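Local coordinates for protein Lysine/ornithine decarboxylase (Selenomonas ruminantium, PDB 5GJO) that decarboxylates L-lysine to cadaverine and L-ornithine to putrescine with similar efficiency, using pyridoxal 5'-phosphate as cofactor in a homodimer, at residues A[3-7]-A[264-269]; A[37-42]-A[233-238]; A[139-143]-A[190-194]; A[281-287]-A[316-322]. The protein carries 2 engineered substitutions. All blocks are in the same frame, centred on the assembly; numbering follows the deposited sequence. Where two conformers were deposited one is given.

Contact 1: residues A[3-7]-A[264-269]. With SO4 (sulfate ion), chain E.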
loop_
_atom_site.group_PDB
_atom_site.type_symbol
_atom_site.label_atom_id
_atom_site.label_comp_id
_atom_site.label_asym_id
_atom_site.label_seq_id
_atom_site.Cartn_x
_atom_site.Cartn_y
_atom_site.Cartn_z
ATOM N N LYS A 3 0.634 -15.493 26.533
ATOM C CA LYS A 3 1.492 -14.274 26.499
ATOM C C LYS A 3 1.766 -13.845 25.040
ATOM O O LYS A 3 2.228 -14.662 24.273
ATOM C CB LYS A 3 2.821 -14.581 27.186
ATOM C CG LYS A 3 3.657 -13.358 27.533
ATOM C CD LYS A 3 3.436 -12.841 28.970
ATOM C CE LYS A 3 4.382 -13.534 29.955
ATOM N NZ LYS A 3 4.362 -12.891 31.297
ATOM N N ASN A 4 1.579 -12.572 24.694
ATOM C CA ASN A 4 1.917 -12.099 23.375
ATOM C C ASN A 4 3.441 -12.078 23.194
ATOM O O ASN A 4 4.142 -11.942 24.182
ATOM C CB ASN A 4 1.368 -10.698 23.159
ATOM C CG ASN A 4 -0.138 -10.645 23.237
ATOM O OD1 ASN A 4 -0.812 -11.583 22.911
ATOM N ND2 ASN A 4 -0.632 -9.559 23.805
ATOM N N PHE A 5 3.976 -12.235 21.976
ATOM C CA PHE A 5 5.425 -12.172 21.817
ATOM C C PHE A 5 5.826 -10.695 21.936
ATOM O O PHE A 5 5.218 -9.767 21.313
ATOM C CB PHE A 5 5.798 -12.711 20.429
ATOM C CG PHE A 5 7.232 -12.527 20.082
ATOM C CD1 PHE A 5 8.197 -13.101 20.860
ATOM C CD2 PHE A 5 7.637 -11.708 18.989
ATOM C CE1 PHE A 5 9.545 -12.935 20.547
ATOM C CE2 PHE A 5 8.969 -11.553 18.683
ATOM C CZ PHE A 5 9.922 -12.170 19.447
ATOM N N ARG A 6 6.824 -10.432 22.763
ATOM C CA ARG A 6 7.305 -9.084 22.948
ATOM C C ARG A 6 8.782 -9.125 23.209
ATOM O O ARG A 6 9.239 -9.748 24.205
ATOM C CB ARG A 6 6.645 -8.485 24.189
ATOM C CG ARG A 6 7.180 -7.083 24.460
ATOM C CD ARG A 6 6.315 -6.260 25.446
ATOM N NE ARG A 6 7.007 -4.991 25.758
ATOM C CZ ARG A 6 6.457 -3.962 26.399
ATOM N NH1 ARG A 6 5.219 -4.039 26.809
ATOM N NH2 ARG A 6 7.192 -2.856 26.644
ATOM N N LEU A 7 9.526 -8.376 22.443
ATOM C CA LEU A 7 10.920 -8.233 22.687
ATOM C C LEU A 7 11.172 -7.384 23.927
ATOM O O LEU A 7 10.521 -6.400 24.144
ATOM C CB LEU A 7 11.606 -7.557 21.487
ATOM C CG LEU A 7 11.606 -8.377 20.185
ATOM C CD1 LEU A 7 11.992 -7.503 19.050
ATOM C CD2 LEU A 7 12.437 -9.651 20.238
ATOM N N THR A 264 -0.131 -11.848 17.000
ATOM C CA THR A 264 0.537 -11.678 18.292
ATOM C C THR A 264 1.967 -12.335 18.312
ATOM O O THR A 264 2.562 -12.479 19.361
ATOM C CB THR A 264 -0.223 -12.363 19.410
ATOM O OG1 THR A 264 -0.590 -13.667 19.002
ATOM C CG2 THR A 264 -1.496 -11.522 19.691
ATOM N N ALA A 265 2.508 -12.693 17.159
ATOM C CA ALA A 265 3.787 -13.340 17.052
ATOM C C ALA A 265 4.896 -12.500 16.433
ATOM O O ALA A 265 5.965 -13.032 16.167
ATOM C CB ALA A 265 3.642 -14.627 16.282
ATOM N N VAL A 266 4.649 -11.232 16.092
ATOM C CA VAL A 266 5.559 -10.402 15.331
ATOM C C VAL A 266 5.666 -9.013 15.984
ATOM O O VAL A 266 4.620 -8.464 16.440
ATOM C CB VAL A 266 5.124 -10.300 13.868
ATOM C CG1 VAL A 266 6.132 -9.491 13.070
ATOM C CG2 VAL A 266 4.896 -11.657 13.248
ATOM N N ASN A 267 6.873 -8.470 16.073
ATOM C CA ASN A 267 7.117 -7.121 16.565
ATOM C C ASN A 267 7.864 -6.358 15.469
ATOM O O ASN A 267 8.579 -6.939 14.716
ATOM C CB ASN A 267 8.009 -7.084 17.814
ATOM C CG ASN A 267 7.357 -7.638 19.075
ATOM O OD1 ASN A 267 7.973 -7.640 20.126
ATOM N ND2 ASN A 267 6.130 -8.106 18.968
ATOM N N LEU A 268 7.654 -5.054 15.403
ATOM C CA LEU A 268 8.447 -4.149 14.587
ATOM C C LEU A 268 9.429 -3.389 15.402
ATOM O O LEU A 268 9.072 -2.798 16.495
ATOM C CB LEU A 268 7.567 -3.117 13.886
ATOM C CG LEU A 268 8.262 -2.030 13.107
ATOM C CD1 LEU A 268 8.881 -2.575 11.824
ATOM C CD2 LEU A 268 7.160 -1.015 12.756
ATOM N N VAL A 269 10.660 -3.324 14.922
ATOM C CA VAL A 269 11.716 -2.474 15.525
ATOM C C VAL A 269 12.085 -1.375 14.528
ATOM O O VAL A 269 12.463 -1.663 13.368
ATOM C CB VAL A 269 12.990 -3.251 15.876
ATOM C CG1 VAL A 269 13.977 -2.349 16.598
ATOM C CG2 VAL A 269 12.643 -4.461 16.796
HETATM S S SO4 E . 4.516 -0.076 27.995
HETATM O O1 SO4 E . 4.168 -1.493 28.311
HETATM O O2 SO4 E . 3.292 0.632 27.554
HETATM O O3 SO4 E . 5.107 0.451 29.251
HETATM O O4 SO4 E . 5.567 0.166 26.969
#

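Contact 2: residues A[37-42]-A[233-238]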
loop_
_atom_site.group_PDB
_atom_site.type_symbol
_atom_site.label_atom_id
_atom_site.label_comp_id
_atom_site.label_asym_id
_atom_site.label_seq_id
_atom_site.Cartn_x
_atom_site.Cartn_y
_atom_site.Cartn_z
ATOM N N PHE A 37 -3.255 -23.672 20.461
ATOM C CA PHE A 37 -4.359 -23.152 21.219
ATOM C C PHE A 37 -5.675 -23.333 20.424
ATOM O O PHE A 37 -6.684 -23.684 20.993
ATOM C CB PHE A 37 -4.114 -21.677 21.500
ATOM C CG PHE A 37 -5.167 -20.971 22.301
ATOM C CD1 PHE A 37 -6.227 -20.383 21.674
ATOM C CD2 PHE A 37 -5.017 -20.797 23.677
ATOM C CE1 PHE A 37 -7.177 -19.666 22.393
ATOM C CE2 PHE A 37 -5.940 -20.042 24.401
ATOM C CZ PHE A 37 -7.025 -19.477 23.747
ATOM N N MET A 38 -5.648 -23.042 19.142
ATOM C CA MET A 38 -6.864 -23.204 18.293
ATOM C C MET A 38 -7.255 -24.685 18.197
ATOM O O MET A 38 -8.411 -25.030 18.256
ATOM C CB MET A 38 -6.693 -22.603 16.886
ATOM C CG MET A 38 -7.928 -22.750 16.061
ATOM S SD MET A 38 -7.839 -21.660 14.596
ATOM C CE MET A 38 -8.335 -20.184 15.411
ATOM N N ARG A 39 -6.289 -25.566 18.040
ATOM C CA ARG A 39 -6.538 -27.026 18.068
ATOM C C ARG A 39 -7.143 -27.496 19.380
ATOM O O ARG A 39 -8.011 -28.378 19.353
ATOM C CB ARG A 39 -5.253 -27.822 17.696
ATOM C CG ARG A 39 -4.695 -27.644 16.296
ATOM C CD ARG A 39 -5.735 -27.828 15.167
ATOM N NE ARG A 39 -6.174 -29.222 15.141
ATOM C CZ ARG A 39 -7.427 -29.673 15.139
ATOM N NH1 ARG A 39 -7.596 -31.006 15.094
ATOM N NH2 ARG A 39 -8.492 -28.878 15.107
ATOM N N ARG A 40 -6.661 -26.963 20.487
ATOM C CA ARG A 40 -7.184 -27.234 21.809
ATOM C C ARG A 40 -8.603 -26.727 22.095
ATOM O O ARG A 40 -9.392 -27.436 22.653
ATOM C CB ARG A 40 -6.210 -26.681 22.832
ATOM C CG ARG A 40 -6.505 -26.929 24.281
ATOM C CD ARG A 40 -5.497 -26.168 25.144
ATOM N NE ARG A 40 -4.138 -26.362 24.658
ATOM C CZ ARG A 40 -3.242 -25.419 24.362
ATOM N NH1 ARG A 40 -2.064 -25.797 23.935
ATOM N NH2 ARG A 40 -3.477 -24.139 24.505
ATOM N N HIS A 41 -8.909 -25.505 21.685
ATOM C CA HIS A 41 -10.193 -24.868 22.020
ATOM C C HIS A 41 -11.225 -24.979 20.935
ATOM O O HIS A 41 -12.392 -24.810 21.201
ATOM C CB HIS A 41 -9.976 -23.398 22.409
ATOM C CG HIS A 41 -9.179 -23.249 23.672
ATOM N ND1 HIS A 41 -9.655 -23.661 24.888
ATOM C CD2 HIS A 41 -7.901 -22.838 23.888
ATOM C CE1 HIS A 41 -8.718 -23.485 25.816
ATOM N NE2 HIS A 41 -7.632 -23.006 25.225
ATOM N N LEU A 42 -10.770 -25.255 19.732
ATOM C CA LEU A 42 -11.652 -25.399 18.608
ATOM C C LEU A 42 -11.251 -26.665 17.853
ATOM O O LEU A 42 -10.944 -26.620 16.694
ATOM C CB LEU A 42 -11.563 -24.131 17.738
ATOM C CG LEU A 42 -12.513 -23.947 16.561
ATOM C CD1 LEU A 42 -13.969 -24.133 16.916
ATOM C CD2 LEU A 42 -12.289 -22.592 15.917
ATOM N N LEU A 233 -10.544 -15.136 24.102
ATOM C CA LEU A 233 -10.485 -16.012 22.920
ATOM C C LEU A 233 -10.778 -17.447 23.223
ATOM O O LEU A 233 -11.358 -18.114 22.387
ATOM C CB LEU A 233 -9.157 -15.975 22.153
ATOM C CG LEU A 233 -8.926 -14.747 21.311
ATOM C CD1 LEU A 233 -7.420 -14.833 20.954
ATOM C CD2 LEU A 233 -9.800 -14.808 20.078
ATOM N N ALA A 234 -10.338 -17.978 24.378
ATOM C CA ALA A 234 -10.681 -19.306 24.694
ATOM C C ALA A 234 -12.220 -19.488 24.736
ATOM O O ALA A 234 -12.744 -20.459 24.190
ATOM C CB ALA A 234 -10.065 -19.723 26.046
ATOM N N ALA A 235 -12.906 -18.581 25.382
ATOM C CA ALA A 235 -14.372 -18.714 25.509
ATOM C C ALA A 235 -15.016 -18.581 24.153
ATOM O O ALA A 235 -15.967 -19.370 23.834
ATOM C CB ALA A 235 -14.979 -17.720 26.443
ATOM N N MET A 236 -14.541 -17.619 23.355
ATOM C CA MET A 236 -15.038 -17.540 21.952
ATOM C C MET A 236 -14.882 -18.848 21.209
ATOM O O MET A 236 -15.876 -19.389 20.599
ATOM C CB MET A 236 -14.363 -16.418 21.179
ATOM C CG MET A 236 -14.734 -16.378 19.699
ATOM S SD MET A 236 -13.852 -15.021 18.860
ATOM C CE MET A 236 -15.025 -13.659 18.916
ATOM N N MET A 237 -13.664 -19.403 21.201
ATOM C CA MET A 237 -13.450 -20.565 20.450
ATOM C C MET A 237 -14.261 -21.781 21.019
ATOM O O MET A 237 -14.834 -22.564 20.213
ATOM C CB MET A 237 -11.967 -20.923 20.423
ATOM C CG MET A 237 -11.193 -19.888 19.582
ATOM S SD MET A 237 -9.491 -20.400 19.386
ATOM C CE MET A 237 -8.898 -18.790 18.792
ATOM N N GLU A 238 -14.334 -21.911 22.330
ATOM C CA GLU A 238 -15.057 -23.016 22.925
ATOM C C GLU A 238 -16.543 -22.955 22.559
ATOM O O GLU A 238 -17.149 -23.961 22.338
ATOM C CB GLU A 238 -14.901 -23.039 24.440
ATOM C CG GLU A 238 -13.493 -23.283 24.938
ATOM C CD GLU A 238 -13.147 -24.750 25.076
ATOM O OE1 GLU A 238 -14.046 -25.587 24.905
ATOM O OE2 GLU A 238 -11.972 -25.061 25.333
HETATM O O HOH W 1 -13.314 -26.988 22.895
#

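Contact 3: residues A[139-143]-A[190-194]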
loop_
_atom_site.group_PDB
_atom_site.type_symbol
_atom_site.label_atom_id
_atom_site.label_comp_id
_atom_site.label_asym_id
_atom_site.label_seq_id
_atom_site.Cartn_x
_atom_site.Cartn_y
_atom_site.Cartn_z
ATOM N N ALA A 139 -23.832 -15.036 2.621
ATOM C CA ALA A 139 -23.779 -13.771 3.301
ATOM C C ALA A 139 -24.427 -13.917 4.677
ATOM O O ALA A 139 -25.549 -14.376 4.797
ATOM C CB ALA A 139 -24.444 -12.687 2.429
ATOM N N VAL A 140 -23.707 -13.508 5.711
ATOM C CA VAL A 140 -24.101 -13.588 7.077
ATOM C C VAL A 140 -23.990 -12.243 7.806
ATOM O O VAL A 140 -23.362 -11.308 7.311
ATOM C CB VAL A 140 -23.347 -14.717 7.789
ATOM C CG1 VAL A 140 -23.591 -16.020 7.084
ATOM C CG2 VAL A 140 -21.853 -14.396 7.952
ATOM N N ARG A 141 -24.701 -12.141 8.912
ATOM C CA ARG A 141 -24.761 -10.912 9.737
ATOM C C ARG A 141 -23.641 -10.829 10.758
ATOM O O ARG A 141 -23.238 -11.807 11.320
ATOM C CB ARG A 141 -26.032 -10.876 10.568
ATOM C CG ARG A 141 -27.279 -10.792 9.766
ATOM C CD ARG A 141 -28.457 -10.576 10.729
ATOM N NE ARG A 141 -29.575 -10.632 9.855
ATOM C CZ ARG A 141 -30.310 -11.704 9.672
ATOM N NH1 ARG A 141 -30.126 -12.787 10.399
ATOM N NH2 ARG A 141 -31.309 -11.633 8.804
ATOM N N ASN A 142 -23.187 -9.616 11.032
ATOM C CA ASN A 142 -22.242 -9.362 12.109
ATOM C C ASN A 142 -22.188 -7.883 12.443
ATOM O O ASN A 142 -21.805 -7.105 11.607
ATOM C CB ASN A 142 -20.835 -9.877 11.767
ATOM C CG ASN A 142 -19.918 -9.943 12.985
ATOM O OD1 ASN A 142 -20.249 -9.454 14.031
ATOM N ND2 ASN A 142 -18.774 -10.587 12.838
ATOM N N ASN A 143 -22.685 -7.642 13.664
ATOM C CA ASN A 143 -22.713 -6.255 14.097
ATOM C C ASN A 143 -21.413 -5.789 14.727
ATOM O O ASN A 143 -21.313 -4.611 15.089
ATOM C CB ASN A 143 -23.809 -6.047 15.147
ATOM C CG ASN A 143 -25.203 -6.132 14.571
ATOM O OD1 ASN A 143 -25.419 -5.876 13.391
ATOM N ND2 ASN A 143 -26.147 -6.520 15.408
ATOM N N ALA A 190 -22.266 -14.122 16.115
ATOM C CA ALA A 190 -22.300 -14.140 14.671
ATOM C C ALA A 190 -21.932 -15.529 14.159
ATOM O O ALA A 190 -22.513 -16.000 13.229
ATOM C CB ALA A 190 -21.358 -13.102 14.101
ATOM N N TYR A 191 -20.934 -16.158 14.771
ATOM C CA TYR A 191 -20.588 -17.511 14.397
ATOM C C TYR A 191 -21.729 -18.479 14.719
ATOM O O TYR A 191 -22.063 -19.320 13.940
ATOM C CB TYR A 191 -19.326 -17.965 15.121
ATOM C CG TYR A 191 -18.072 -17.212 14.755
ATOM C CD1 TYR A 191 -17.260 -17.639 13.721
ATOM C CD2 TYR A 191 -17.670 -16.108 15.473
ATOM C CE1 TYR A 191 -16.100 -16.971 13.388
ATOM C CE2 TYR A 191 -16.514 -15.437 15.157
ATOM C CZ TYR A 191 -15.721 -15.872 14.101
ATOM O OH TYR A 191 -14.568 -15.214 13.769
ATOM N N GLU A 192 -22.322 -18.325 15.888
ATOM C CA GLU A 192 -23.390 -19.219 16.311
ATOM C C GLU A 192 -24.606 -19.144 15.400
ATOM O O GLU A 192 -25.191 -20.143 15.069
ATOM C CB GLU A 192 -23.784 -18.919 17.751
ATOM C CG GLU A 192 -22.697 -19.266 18.739
ATOM C CD GLU A 192 -22.981 -18.819 20.158
ATOM O OE1 GLU A 192 -22.616 -19.544 21.070
ATOM O OE2 GLU A 192 -23.545 -17.744 20.359
ATOM N N GLU A 193 -24.964 -17.937 15.021
ATOM C CA GLU A 193 -26.055 -17.681 14.084
ATOM C C GLU A 193 -25.814 -18.262 12.672
ATOM O O GLU A 193 -26.672 -18.883 12.108
ATOM C CB GLU A 193 -26.349 -16.178 13.998
ATOM C CG GLU A 193 -27.235 -15.773 12.829
ATOM C CD GLU A 193 -27.634 -14.297 12.803
ATOM O OE1 GLU A 193 -27.810 -13.715 13.874
ATOM O OE2 GLU A 193 -27.802 -13.749 11.712
ATOM N N ALA A 194 -24.618 -18.071 12.141
ATOM C CA ALA A 194 -24.236 -18.617 10.848
ATOM C C ALA A 194 -24.305 -20.119 10.813
ATOM O O ALA A 194 -24.770 -20.720 9.784
ATOM C CB ALA A 194 -22.874 -18.094 10.475
HETATM O O HOH W 2 -24.041 -14.549 11.330
HETATM O O HOH W 3 -26.259 -14.531 9.836
#

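Contact 4: residues A[281-287]-A[316-322]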
loop_
_atom_site.group_PDB
_atom_site.type_symbol
_atom_site.label_atom_id
_atom_site.label_comp_id
_atom_site.label_asym_id
_atom_site.label_seq_id
_atom_site.Cartn_x
_atom_site.Cartn_y
_atom_site.Cartn_z
ATOM N N GLN A 281 4.507 20.269 21.344
ATOM C CA GLN A 281 4.452 18.835 21.094
ATOM C C GLN A 281 5.685 18.378 20.261
ATOM O O GLN A 281 5.772 18.674 19.113
ATOM C CB GLN A 281 3.108 18.522 20.466
ATOM C CG GLN A 281 2.987 17.108 19.995
ATOM C CD GLN A 281 1.642 16.492 20.065
ATOM O OE1 GLN A 281 1.467 15.411 19.583
ATOM N NE2 GLN A 281 0.689 17.140 20.736
ATOM N N PRO A 282 6.622 17.627 20.845
ATOM C CA PRO A 282 7.700 17.169 20.011
ATOM C C PRO A 282 7.230 16.203 18.939
ATOM O O PRO A 282 6.248 15.439 19.165
ATOM C CB PRO A 282 8.609 16.418 20.958
ATOM C CG PRO A 282 7.955 16.338 22.240
ATOM C CD PRO A 282 6.678 17.095 22.190
ATOM N N TRP A 283 7.964 16.150 17.834
ATOM C CA TRP A 283 7.765 15.126 16.790
ATOM C C TRP A 283 8.973 14.240 16.731
ATOM O O TRP A 283 10.137 14.678 16.847
ATOM C CB TRP A 283 7.584 15.685 15.423
ATOM C CG TRP A 283 6.285 16.356 15.137
ATOM C CD1 TRP A 283 5.667 17.328 15.886
ATOM C CD2 TRP A 283 5.440 16.159 13.985
ATOM N NE1 TRP A 283 4.460 17.683 15.301
ATOM C CE2 TRP A 283 4.343 17.037 14.104
ATOM C CE3 TRP A 283 5.499 15.329 12.873
ATOM C CZ2 TRP A 283 3.290 17.042 13.179
ATOM C CZ3 TRP A 283 4.456 15.329 11.984
ATOM C CH2 TRP A 283 3.382 16.215 12.110
ATOM N N TYR A 284 8.715 12.980 16.474
ATOM C CA TYR A 284 9.732 12.033 16.168
ATOM C C TYR A 284 9.428 11.392 14.822
ATOM O O TYR A 284 8.311 10.905 14.609
ATOM C CB TYR A 284 9.720 10.930 17.206
ATOM C CG TYR A 284 9.901 11.521 18.578
ATOM C CD1 TYR A 284 11.119 12.094 18.898
ATOM C CD2 TYR A 284 8.886 11.531 19.511
ATOM C CE1 TYR A 284 11.316 12.696 20.115
ATOM C CE2 TYR A 284 9.094 12.070 20.804
ATOM C CZ TYR A 284 10.308 12.678 21.056
ATOM O OH TYR A 284 10.629 13.195 22.264
ATOM N N ILE A 285 10.457 11.350 13.979
ATOM C CA ILE A 285 10.377 10.722 12.672
ATOM C C ILE A 285 11.019 9.359 12.746
ATOM O O ILE A 285 12.167 9.225 13.166
ATOM C CB ILE A 285 11.075 11.573 11.579
ATOM C CG1 ILE A 285 10.390 12.929 11.511
ATOM C CG2 ILE A 285 10.935 10.885 10.227
ATOM C CD1 ILE A 285 8.914 12.894 11.352
ATOM N N LEU A 286 10.231 8.325 12.395
ATOM C CA LEU A 286 10.708 6.921 12.398
ATOM C C LEU A 286 11.124 6.440 11.022
ATOM O O LEU A 286 10.730 7.046 10.082
ATOM C CB LEU A 286 9.596 5.974 12.928
ATOM C CG LEU A 286 9.042 6.400 14.312
ATOM C CD1 LEU A 286 7.947 5.428 14.703
ATOM C CD2 LEU A 286 10.170 6.379 15.315
ATOM N N ASP A 287 11.934 5.368 10.944
ATOM C CA ASP A 287 12.319 4.796 9.709
ATOM C C ASP A 287 11.366 3.784 9.096
ATOM O O ASP A 287 11.673 3.261 8.009
ATOM C CB ASP A 287 13.787 4.383 9.648
ATOM C CG ASP A 287 14.175 3.288 10.658
ATOM O OD1 ASP A 287 13.312 2.624 11.266
ATOM O OD2 ASP A 287 15.418 3.070 10.814
ATOM N N PRO A 316 2.861 14.700 25.570
ATOM C CA PRO A 316 2.227 14.345 24.317
ATOM C C PRO A 316 3.106 14.639 23.162
ATOM O O PRO A 316 3.685 15.783 23.050
ATOM C CB PRO A 316 0.906 15.212 24.300
ATOM C CG PRO A 316 0.618 15.360 25.759
ATOM C CD PRO A 316 1.962 15.569 26.391
ATOM N N SER A 317 3.229 13.618 22.282
ATOM C CA SER A 317 4.175 13.639 21.151
ATOM C C SER A 317 3.551 13.095 19.874
ATOM O O SER A 317 2.647 12.284 19.918
ATOM C CB SER A 317 5.424 12.876 21.493
ATOM O OG SER A 317 5.996 13.267 22.774
ATOM N N THR A 318 4.075 13.549 18.721
ATOM C CA THR A 318 3.665 13.048 17.444
ATOM C C THR A 318 4.768 12.177 16.813
ATOM O O THR A 318 5.933 12.529 16.944
ATOM C CB THR A 318 3.277 14.208 16.566
ATOM O OG1 THR A 318 2.054 14.816 17.055
ATOM C CG2 THR A 318 3.016 13.813 15.106
ATOM N N PHE A 319 4.376 11.095 16.126
ATOM C CA PHE A 319 5.308 10.207 15.446
ATOM C C PHE A 319 4.910 10.201 14.007
ATOM O O PHE A 319 3.710 9.974 13.704
ATOM C CB PHE A 319 5.212 8.782 16.024
ATOM C CG PHE A 319 5.812 8.656 17.396
ATOM C CD1 PHE A 319 5.100 9.029 18.506
ATOM C CD2 PHE A 319 7.101 8.192 17.557
ATOM C CE1 PHE A 319 5.673 8.888 19.751
ATOM C CE2 PHE A 319 7.666 8.036 18.809
ATOM C CZ PHE A 319 6.944 8.475 19.904
ATOM N N GLY A 320 5.890 10.370 13.123
ATOM C CA GLY A 320 5.629 10.305 11.670
ATOM C C GLY A 320 6.606 9.315 11.080
ATOM O O GLY A 320 7.624 8.966 11.693
ATOM N N GLY A 321 6.259 8.901 9.871
ATOM C CA GLY A 321 7.103 8.009 9.110
ATOM C C GLY A 321 8.109 8.770 8.261
ATOM O O GLY A 321 8.190 9.985 8.292
ATOM N N PRO A 322 8.896 8.031 7.468
ATOM C CA PRO A 322 10.051 8.597 6.790
ATOM C C PRO A 322 9.778 9.159 5.398
ATOM O O PRO A 322 10.702 9.665 4.756
ATOM C CB PRO A 322 10.985 7.377 6.653
ATOM C CG PRO A 322 10.017 6.219 6.481
ATOM C CD PRO A 322 8.905 6.559 7.484
HETATM O O HOH W 4 8.418 13.343 23.984
#

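Contact 1: residues A[3-7]-A[264-269]
The carboxamide of N267 grips the backbone of the N-terminal segment at two points: its ND2 donates to F5 O (3.0 Å) while its OD1 accepts from L7 N (2.9 Å). Thus the side chain spans R6 and meets the extended backbone as a further strand would. N267 ND2 spends its other proton on V266 O (3.0 Å). One main-chain bond, F5 N to T264 O at 3.0 Å, fixes the start of the pairing, and the two segments run in nearly the same direction, 17° apart. V266 to V269 begin strand 266-276 of the mixed sheet beyond the PLP-binding barrel, where N267 also pairs with V25 of strand 23-26; residues 3-7 run alongside the start of this strand as irregular chain, packed against the sheet. F5 points inward, CD2 lying 3.5 Å from A265 O, and its ring also meets F372. L7 CD1 packs on V269 CG2 at 3.8 Å. The CA-to-CB bond of R6 points away, and R6 NH1 donates to O1 of a sulfate, probably from the crystallisation liquor, at 3.1 Å.

Contact 2: residues A[37-42]-A[233-238]
M237 is the main bump here. Pointing straight at helix 28-41, it fills the hollow between F37, M38, H41 and L42: its SD sits at the edge of the F37 ring, 3.9 Å from CE1, in a Met-aromatic contact, its CE meets M38 CE at 3.7 Å, and its CB lies 3.7 Å from H41 CB and 4.2 Å from L42 CB. F37 answers from the other helix. Its ring tip enters the shallow dip left by the small A234, CZ lying 3.8 Å from A234 CB, with L233 CB 4.2 Å from CE1. The short helical segments cross at -50° with axes 9.4 Å apart. Both helices belong to the outer layer of the α/β-barrel that binds PLP, packing side by side outside its parallel strands, and Y260 of helix 259-263 covers F37, M38, L233 and M237. Beside F37, the H41 ring lies flat over A234, whose CB is 4.0 Å from the ring centroid in a CH-pi contact. The same ring's ND1 donates to E238 OE2 (2.7 Å), while a water bridges E238 OE1 (2.6 Å) and H41 O (2.9 Å), closing the gap where the helix 28-41 ends.

Contact 3: residues A[139-143]-A[190-194]
Residues 139-143 follow barrel strand 133-137 as irregular chain and run past the helix 189-207 near its N-terminal end. V140 makes the first touch, aiming its side chain at the helix so that CG1 rests 4.0 Å from A194 CB; F179 packs against both residues. R141 comes next and links to the helix through its backbone by way of two waters, and directly through its side chain. R141 N donates to a water 3.0 Å away that in turn donates to E193 OE2 (2.6 Å), and R141 O accepts from a second water (2.9 Å) that also donates to A190 O (2.8 Å). The guanidinium reaches outward, R141 NH1 forming a salt bridge with E193 OE2 at 2.8 Å, the carboxylate oxygen lying near the guanidinium plane. Past R141, the chain closes on A190, whose CB lies 3.6 Å from R141 O and 3.6 Å from N142 CG. The N142 amide itself is held by the barrel loops: OD1 accepts from K144 N, and ND2 donates to V181 O and S185 OG. The contact thus joins the loop after one barrel strand to the helix after the next strand, 173-178. Its chemistry is graded: small alanines allow close approach inside and waters fill the gap toward the surface, so no direct main-chain hydrogen bond joins the segments and R141 to E193 supplies the one direct charged link.

Contact 4: residues A[281-287]-A[316-322]
Four main-chain hydrogen bonds join the strands: T318 N to P282 O (2.9 Å), Y284 N to T318 O (2.9 Å), G320 N to Y284 O (2.9 Å) and L286 N to G320 O (2.8 Å). The acceptors T318 O and Y284 O each take a CA-H contact as well, from W283 CA and F319 CA, both at 3.2 Å. W283 and I285 turn their amide edge the other way, toward strand 266-276, where they pair with K276 and with I273 and G274; strand 283-286 is therefore an inner strand. This is parallel pairing in the mixed β-sheet domain of the class-II decarboxylase fold, and the far side of 316-320 is met by strand 329-336. T318 OG1 donates to Q281 OE1 (2.7 Å), and Q281 NE2 is bound to D333. S317 OG donates to K315 O and accepts from a water (2.7 Å) that also lies 2.8 Å from Y284 OH, itself joined to L339 N. D287 is held by T21, T270 and S271. T318 CG2 sits over the W283 six-membered ring, 3.4 Å from its centroid, and on the opposite face of the sheet Y284 CD2 meets F319 CZ at 3.6 Å. G321 O and P322 O accept from K152 and N95 of the second subunit; the side chain of P322 lies about 8 Å from that of C324, the probable proton donor shared across the dimer.

From the N terminus, contact 1 opens first, and its loop closes only 257 residues later at the start of strand 266-276, so that nearly the whole PLP-binding barrel lies inside it. Contact 2 is nested within, joining the early helix 28-41 to the late helix 233-247 and closing the barrel's outer layer. Contact 3 nests inside contact 2, a shorter loop holding a barrel-strand exit against helix 189-207; nearest atoms of contacts 2 and 3 are about 4 Å apart. Contact 4 follows in series, crossing none of them. It shares the mixed sheet with contact 1 through neighbouring strands 266-276 and 283-286, and carries the fold on to the dimer interface.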